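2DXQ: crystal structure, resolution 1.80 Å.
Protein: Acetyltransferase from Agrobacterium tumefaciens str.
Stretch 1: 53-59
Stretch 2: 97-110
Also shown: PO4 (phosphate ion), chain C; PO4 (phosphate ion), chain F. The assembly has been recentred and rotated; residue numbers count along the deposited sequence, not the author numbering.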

ATOM      1  N   ILE A  53      -1.124  -0.379 -13.378  1.00 14.87           N
ATOM      2  CA  ILE A  53      -2.488   0.134 -13.473  1.00 14.31           C
ATOM      3  C   ILE A  53      -3.186  -0.773 -14.491  1.00 14.83           C
ATOM      4  O   ILE A  53      -2.724  -0.890 -15.627  1.00 15.33           O
ATOM      5  CB  ILE A  53      -2.543   1.592 -14.009  1.00 14.24           C
ATOM      6  CG1 ILE A  53      -1.738   2.567 -13.137  1.00 14.16           C
ATOM      7  CG2 ILE A  53      -4.020   2.052 -14.125  1.00 13.36           C
ATOM      8  CD1 ILE A  53      -1.484   3.958 -13.816  1.00 15.33           C
ATOM      9  N   PHE A  54      -4.285  -1.416 -14.084  1.00 13.73           N
ATOM     10  CA  PHE A  54      -5.053  -2.252 -14.995  1.00 13.30           C
ATOM     11  C   PHE A  54      -6.302  -1.516 -15.437  1.00 12.96           C
ATOM     12  O   PHE A  54      -6.873  -0.777 -14.650  1.00 12.41           O
ATOM     13  CB  PHE A  54      -5.435  -3.561 -14.320  1.00 13.78           C
ATOM     14  CG  PHE A  54      -4.268  -4.467 -14.093  1.00 15.51           C
ATOM     15  CD1 PHE A  54      -3.642  -5.090 -15.177  1.00 18.66           C
ATOM     16  CD2 PHE A  54      -3.771  -4.671 -12.810  1.00 17.80           C
ATOM     17  CE1 PHE A  54      -2.534  -5.935 -14.977  1.00 17.98           C
ATOM     18  CE2 PHE A  54      -2.672  -5.502 -12.597  1.00 17.42           C
ATOM     19  CZ  PHE A  54      -2.058  -6.134 -13.672  1.00 17.51           C
ATOM     20  N   VAL A  55      -6.703  -1.716 -16.697  1.00 12.86           N
ATOM     21  CA  VAL A  55      -7.954  -1.172 -17.224  1.00 13.60           C
ATOM     22  C   VAL A  55      -8.802  -2.268 -17.877  1.00 13.85           C
ATOM     23  O   VAL A  55      -8.269  -3.178 -18.499  1.00 14.60           O
ATOM     24  CB  VAL A  55      -7.735  -0.018 -18.257  1.00 14.17           C
ATOM     25  CG1 VAL A  55      -7.254   1.254 -17.564  1.00 14.68           C
ATOM     26  CG2 VAL A  55      -6.737  -0.420 -19.370  1.00 14.28           C
ATOM     27  N   ALA A  56     -10.120  -2.189 -17.704  1.00 13.94           N
ATOM     28  CA  ALA A  56     -11.041  -2.935 -18.551  1.00 14.08           C
ATOM     29  C   ALA A  56     -11.482  -1.954 -19.612  1.00 14.40           C
ATOM     30  O   ALA A  56     -11.713  -0.769 -19.316  1.00 13.70           O
ATOM     31  CB  ALA A  56     -12.258  -3.432 -17.746  1.00 14.07           C
ATOM     32  N   THR A  57     -11.553  -2.418 -20.853  1.00 13.99           N
ATOM     33  CA  THR A  57     -11.909  -1.521 -21.942  1.00 15.12           C
ATOM     34  C   THR A  57     -13.137  -2.057 -22.645  1.00 14.98           C
ATOM     35  O   THR A  57     -13.347  -3.266 -22.691  1.00 15.33           O
ATOM     36  CB  THR A  57     -10.773  -1.338 -22.992  1.00 15.05           C
ATOM     37  OG1 THR A  57     -10.460  -2.611 -23.563  1.00 17.60           O
ATOM     38  CG2 THR A  57      -9.508  -0.726 -22.368  1.00 17.01           C
ATOM     39  N   GLU A  58     -13.950  -1.136 -23.150  1.00 15.73           N
ATOM     40  CA  GLU A  58     -15.128  -1.471 -23.935  1.00 15.67           C
ATOM     41  C   GLU A  58     -15.038  -0.655 -25.231  1.00 16.36           C
ATOM     42  O   GLU A  58     -14.999   0.583 -25.174  1.00 16.68           O
ATOM     43  CB  GLU A  58     -16.366  -1.088 -23.119  1.00 15.55           C
ATOM     44  CG  GLU A  58     -17.731  -1.493 -23.708  1.00 15.70           C
ATOM     45  CD  GLU A  58     -18.853  -0.708 -23.082  1.00 18.15           C
ATOM     46  OE1 GLU A  58     -19.424  -1.175 -22.072  1.00 16.51           O
ATOM     47  OE2 GLU A  58     -19.166   0.405 -23.579  1.00 19.19           O
ATOM     48  N   ASN A  59     -14.976  -1.331 -26.385  1.00 16.56           N
ATOM     49  CA  ASN A  59     -14.714  -0.646 -27.669  1.00 17.52           C
ATOM     50  C   ASN A  59     -13.471   0.246 -27.564  1.00 18.44           C
ATOM     51  O   ASN A  59     -13.446   1.359 -28.107  1.00 18.95           O
ATOM     52  CB  ASN A  59     -15.911   0.212 -28.099  1.00 17.05           C
ATOM     53  CG  ASN A  59     -17.219  -0.529 -28.019  1.00 16.85           C
ATOM     54  OD1 ASN A  59     -18.161  -0.089 -27.351  1.00 17.84           O
ATOM     55  ND2 ASN A  59     -17.280  -1.665 -28.679  1.00 13.58           N
ATOM     56  N   GLY A  97     -20.002  -5.669 -14.398  1.00 15.68           N
ATOM     57  CA  GLY A  97     -18.917  -6.552 -14.002  1.00 14.90           C
ATOM     58  C   GLY A  97     -17.499  -6.074 -14.272  1.00 14.21           C
ATOM     59  O   GLY A  97     -16.552  -6.748 -13.883  1.00 13.02           O
ATOM     60  N   TYR A  98     -17.351  -4.909 -14.909  1.00 13.44           N
ATOM     61  CA  TYR A  98     -16.015  -4.441 -15.305  1.00 13.97           C
ATOM     62  C   TYR A  98     -15.119  -4.191 -14.098  1.00 13.41           C
ATOM     63  O   TYR A  98     -13.931  -4.495 -14.139  1.00 13.40           O
ATOM     64  CB  TYR A  98     -16.106  -3.148 -16.115  1.00 13.60           C
ATOM     65  CG  TYR A  98     -16.744  -3.281 -17.485  1.00 13.89           C
ATOM     66  CD1 TYR A  98     -16.238  -4.166 -18.434  1.00 16.96           C
ATOM     67  CD2 TYR A  98     -17.819  -2.472 -17.846  1.00 15.52           C
ATOM     68  CE1 TYR A  98     -16.807  -4.256 -19.723  1.00 16.73           C
ATOM     69  CE2 TYR A  98     -18.404  -2.569 -19.129  1.00 15.03           C
ATOM     70  CZ  TYR A  98     -17.890  -3.459 -20.046  1.00 16.22           C
ATOM     71  OH  TYR A  98     -18.455  -3.526 -21.313  1.00 17.00           O
ATOM     72  N   GLY A  99     -15.680  -3.599 -13.041  1.00 13.71           N
ATOM     73  CA  GLY A  99     -14.927  -3.454 -11.771  1.00 13.56           C
ATOM     74  C   GLY A  99     -14.456  -4.790 -11.200  1.00 14.00           C
ATOM     75  O   GLY A  99     -13.287  -4.939 -10.811  1.00 13.79           O
ATOM     76  N   ARG A 100     -15.357  -5.766 -11.131  1.00 13.49           N
ATOM     77  CA  ARG A 100     -14.991  -7.089 -10.633  1.00 13.86           C
ATOM     78  C   ARG A 100     -13.879  -7.696 -11.490  1.00 13.56           C
ATOM     79  O   ARG A 100     -12.932  -8.278 -10.959  1.00 14.07           O
ATOM     80  CB  ARG A 100     -16.223  -8.015 -10.526  1.00 14.23           C
ATOM     81  CG  ARG A 100     -16.033  -9.284  -9.640  1.00 15.45           C
ATOM     82  CD  ARG A 100     -17.364  -9.656  -8.889  1.00 20.65           C
ATOM     83  NE  ARG A 100     -18.423  -9.195  -9.726  1.00 28.24           N
ATOM     84  CZ  ARG A 100     -19.428  -8.384  -9.454  1.00 23.52           C
ATOM     85  NH1 ARG A 100     -19.745  -7.883  -8.245  1.00 20.31           N
ATOM     86  NH2 ARG A 100     -20.173  -8.131 -10.489  1.00 24.12           N
ATOM     87  N   THR A 101     -13.971  -7.530 -12.815  1.00 12.95           N
ATOM     88  CA  THR A 101     -12.951  -8.090 -13.711  1.00 13.33           C
ATOM     89  C   THR A 101     -11.576  -7.518 -13.377  1.00 13.45           C
ATOM     90  O   THR A 101     -10.595  -8.255 -13.224  1.00 12.74           O
ATOM     91  CB  THR A 101     -13.262  -7.824 -15.190  1.00 13.50           C
ATOM     92  OG1 THR A 101     -14.549  -8.380 -15.513  1.00 14.57           O
ATOM     93  CG2 THR A 101     -12.185  -8.469 -16.084  1.00 14.94           C
ATOM     94  N   VAL A 102     -11.510  -6.196 -13.256  1.00 13.01           N
ATOM     95  CA  VAL A 102     -10.217  -5.554 -13.052  1.00 13.49           C
ATOM     96  C   VAL A 102      -9.620  -5.808 -11.642  1.00 12.54           C
ATOM     97  O   VAL A 102      -8.411  -6.022 -11.484  1.00 12.76           O
ATOM     98  CB  VAL A 102     -10.277  -4.070 -13.477  1.00 14.10           C
ATOM     99  CG1 VAL A 102     -11.047  -3.212 -12.480  1.00 15.10           C
ATOM    100  CG2 VAL A 102      -8.896  -3.529 -13.710  1.00 17.51           C
ATOM    101  N   VAL A 103     -10.478  -5.829 -10.633  1.00 12.19           N
ATOM    102  CA  VAL A 103     -10.000  -6.080  -9.257  1.00 12.44           C
ATOM    103  C   VAL A 103      -9.552  -7.528  -9.137  1.00 12.79           C
ATOM    104  O   VAL A 103      -8.466  -7.816  -8.601  1.00 13.04           O
ATOM    105  CB  VAL A 103     -11.067  -5.737  -8.196  1.00 11.86           C
ATOM    106  CG1 VAL A 103     -10.609  -6.164  -6.796  1.00 12.83           C
ATOM    107  CG2 VAL A 103     -11.401  -4.213  -8.237  1.00 12.45           C
ATOM    108  N   ARG A 104     -10.372  -8.447  -9.644  1.00 13.41           N
ATOM    109  CA  ARG A 104     -10.022  -9.871  -9.579  1.00 14.84           C
ATOM    110  C   ARG A 104      -8.717 -10.158 -10.366  1.00 14.37           C
ATOM    111  O   ARG A 104      -7.865 -10.932  -9.903  1.00 13.85           O
ATOM    112  CB  ARG A 104     -11.206 -10.758 -10.009  1.00 14.59           C
ATOM    113  CG  ARG A 104     -12.304 -10.817  -8.953  1.00 16.86           C
ATOM    114  CD  ARG A 104     -13.445 -11.739  -9.334  1.00 19.11           C
ATOM    115  NE  ARG A 104     -13.024 -13.134  -9.207  1.00 24.62           N
ATOM    116  CZ  ARG A 104     -13.262 -13.918  -8.159  1.00 26.97           C
ATOM    117  NH1 ARG A 104     -13.965 -13.484  -7.115  1.00 28.75           N
ATOM    118  NH2 ARG A 104     -12.812 -15.168  -8.177  1.00 27.53           N
ATOM    119  N   HIS A 105      -8.527  -9.482 -11.497  1.00 14.08           N
ATOM    120  CA  HIS A 105      -7.295  -9.627 -12.277  1.00 14.18           C
ATOM    121  C   HIS A 105      -6.080  -9.154 -11.487  1.00 13.86           C
ATOM    122  O   HIS A 105      -5.041  -9.817 -11.460  1.00 12.69           O
ATOM    123  CB  HIS A 105      -7.366  -8.894 -13.614  1.00 14.82           C
ATOM    124  CG  HIS A 105      -6.172  -9.123 -14.485  1.00 16.51           C
ATOM    125  ND1 HIS A 105      -5.981 -10.288 -15.199  1.00 19.88           N
ATOM    126  CD2 HIS A 105      -5.110  -8.329 -14.767  1.00 20.09           C
ATOM    127  CE1 HIS A 105      -4.848 -10.203 -15.880  1.00 21.22           C
ATOM    128  NE2 HIS A 105      -4.300  -9.023 -15.637  1.00 19.94           N
ATOM    129  N   ALA A 106      -6.227  -8.021 -10.815  1.00 13.43           N
ATOM    130  CA  ALA A 106      -5.159  -7.494  -9.977  1.00 13.60           C
ATOM    131  C   ALA A 106      -4.810  -8.459  -8.826  1.00 13.46           C
ATOM    132  O   ALA A 106      -3.625  -8.716  -8.558  1.00 12.88           O
ATOM    133  CB  ALA A 106      -5.551  -6.081  -9.467  1.00 13.64           C
ATOM    134  N   ILE A 107      -5.828  -9.041  -8.190  1.00 13.10           N
ATOM    135  CA  ILE A 107      -5.616 -10.064  -7.148  1.00 14.24           C
ATOM    136  C   ILE A 107      -4.840 -11.240  -7.733  1.00 15.05           C
ATOM    137  O   ILE A 107      -3.831 -11.685  -7.178  1.00 15.31           O
ATOM    138  CB  ILE A 107      -6.942 -10.541  -6.559  1.00 14.00           C
ATOM    139  CG1 ILE A 107      -7.542  -9.411  -5.710  1.00 13.68           C
ATOM    140  CG2 ILE A 107      -6.738 -11.798  -5.678  1.00 15.67           C
ATOM    141  CD1 ILE A 107      -9.015  -9.612  -5.347  1.00 15.14           C
ATOM    142  N   GLU A 108      -5.304 -11.714  -8.885  1.00 14.85           N
ATOM    143  CA  GLU A 108      -4.689 -12.894  -9.486  1.00 15.73           C
ATOM    144  C   GLU A 108      -3.251 -12.623  -9.881  1.00 15.14           C
ATOM    145  O   GLU A 108      -2.375 -13.484  -9.700  1.00 15.11           O
ATOM    146  CB  GLU A 108      -5.551 -13.383 -10.654  1.00 16.53           C
ATOM    147  CG  GLU A 108      -6.830 -14.012 -10.138  1.00 21.06           C
ATOM    148  CD  GLU A 108      -7.866 -14.292 -11.214  1.00 28.23           C
ATOM    149  OE1 GLU A 108      -7.574 -14.113 -12.421  1.00 31.39           O
ATOM    150  OE2 GLU A 108      -8.988 -14.695 -10.831  1.00 30.85           O
ATOM    151  N   THR A 109      -2.999 -11.407 -10.352  1.00 14.64           N
ATOM    152  CA  THR A 109      -1.647 -10.987 -10.743  1.00 15.41           C
ATOM    153  C   THR A 109      -0.703 -10.946  -9.547  1.00 14.85           C
ATOM    154  O   THR A 109       0.450 -11.414  -9.627  1.00 15.12           O
ATOM    155  CB  THR A 109      -1.679  -9.658 -11.506  1.00 15.31           C
ATOM    156  OG1 THR A 109      -2.465  -9.826 -12.693  1.00 15.97           O
ATOM    157  CG2 THR A 109      -0.255  -9.171 -11.886  1.00 16.90           C
ATOM    158  N   ALA A 110      -1.203 -10.433  -8.430  1.00 14.26           N
ATOM    159  CA  ALA A 110      -0.443 -10.413  -7.180  1.00 14.92           C
ATOM    160  C   ALA A 110      -0.095 -11.831  -6.707  1.00 14.85           C
ATOM    161  O   ALA A 110       1.058 -12.126  -6.363  1.00 15.55           O
ATOM    162  CB  ALA A 110      -1.249  -9.683  -6.118  1.00 13.99           C
TER
HETATM  163  P   PO4 C1285     -19.009  -3.769 -11.373  1.00 15.35           P
HETATM  164  O1  PO4 C1285     -20.378  -4.069 -11.918  1.00 18.22           O
HETATM  165  O2  PO4 C1285     -19.247  -3.351  -9.906  1.00 22.25           O
HETATM  166  O3  PO4 C1285     -18.165  -5.013 -11.375  1.00 17.45           O
HETATM  167  O4  PO4 C1285     -18.360  -2.623 -12.070  1.00 18.16           O
HETATM  168  P   PO4 F7285     -17.480  -7.884 -18.513  1.00 51.11           P
HETATM  169  O1  PO4 F7285     -16.019  -7.689 -18.139  1.00 48.50           O
HETATM  170  O2  PO4 F7285     -17.620  -8.992 -19.544  1.00 49.84           O
HETATM  171  O3  PO4 F7285     -18.274  -8.208 -17.275  1.00 50.39           O
HETATM  172  O4  PO4 F7285     -18.065  -6.629 -19.112  1.00 51.68           O

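Does the start of the helix join the contact? No, Gly97, the N-cap, does not touch the strand; its backbone angles (98/-3) would jam a CB against the preceding carbonyl, so glycine suits the turn. Gly97 N donates to O1 of the chain C phosphate at 3.0 Å, and Gly99 N and Arg100 N also bind this ion, as an anion favours the free amides of a helix start.

How does Tyr98 hold the C-terminal end of the strand? Its CB points toward the strand, and the side chain is long enough for Tyr98 OH to donate a 2.7 Å hydrogen bond to Glu58 OE1. On the way the ring passes Ala56, whose CB lies 4.1 Å from Tyr98 CD1; the small methyl fits beside the ring.

What fills the middle? One turn on, Val102 projects CG2 to 3.5 Å from Phe54 CB, a compact apolar contact with both residues buried.

Which helix residues meet the Phe54 ring? Phe54 points toward the helix and gives up 108 Å² of the 425 Å² buried in all, its large apolar ring reaching several helix residues. His105 turns its edge to one face, with His105 CD2 3.5 Å from Phe54 CE1 and planes at 85°. Ala106, pointing sideways, brings CB to 4.0 Å from Phe54 CD2. Thr109 OG1 lies 3.8 Å from Phe54 CZ but donates its hydrogen bond to His105 O (2.9 Å), so its polarity is met within the helix.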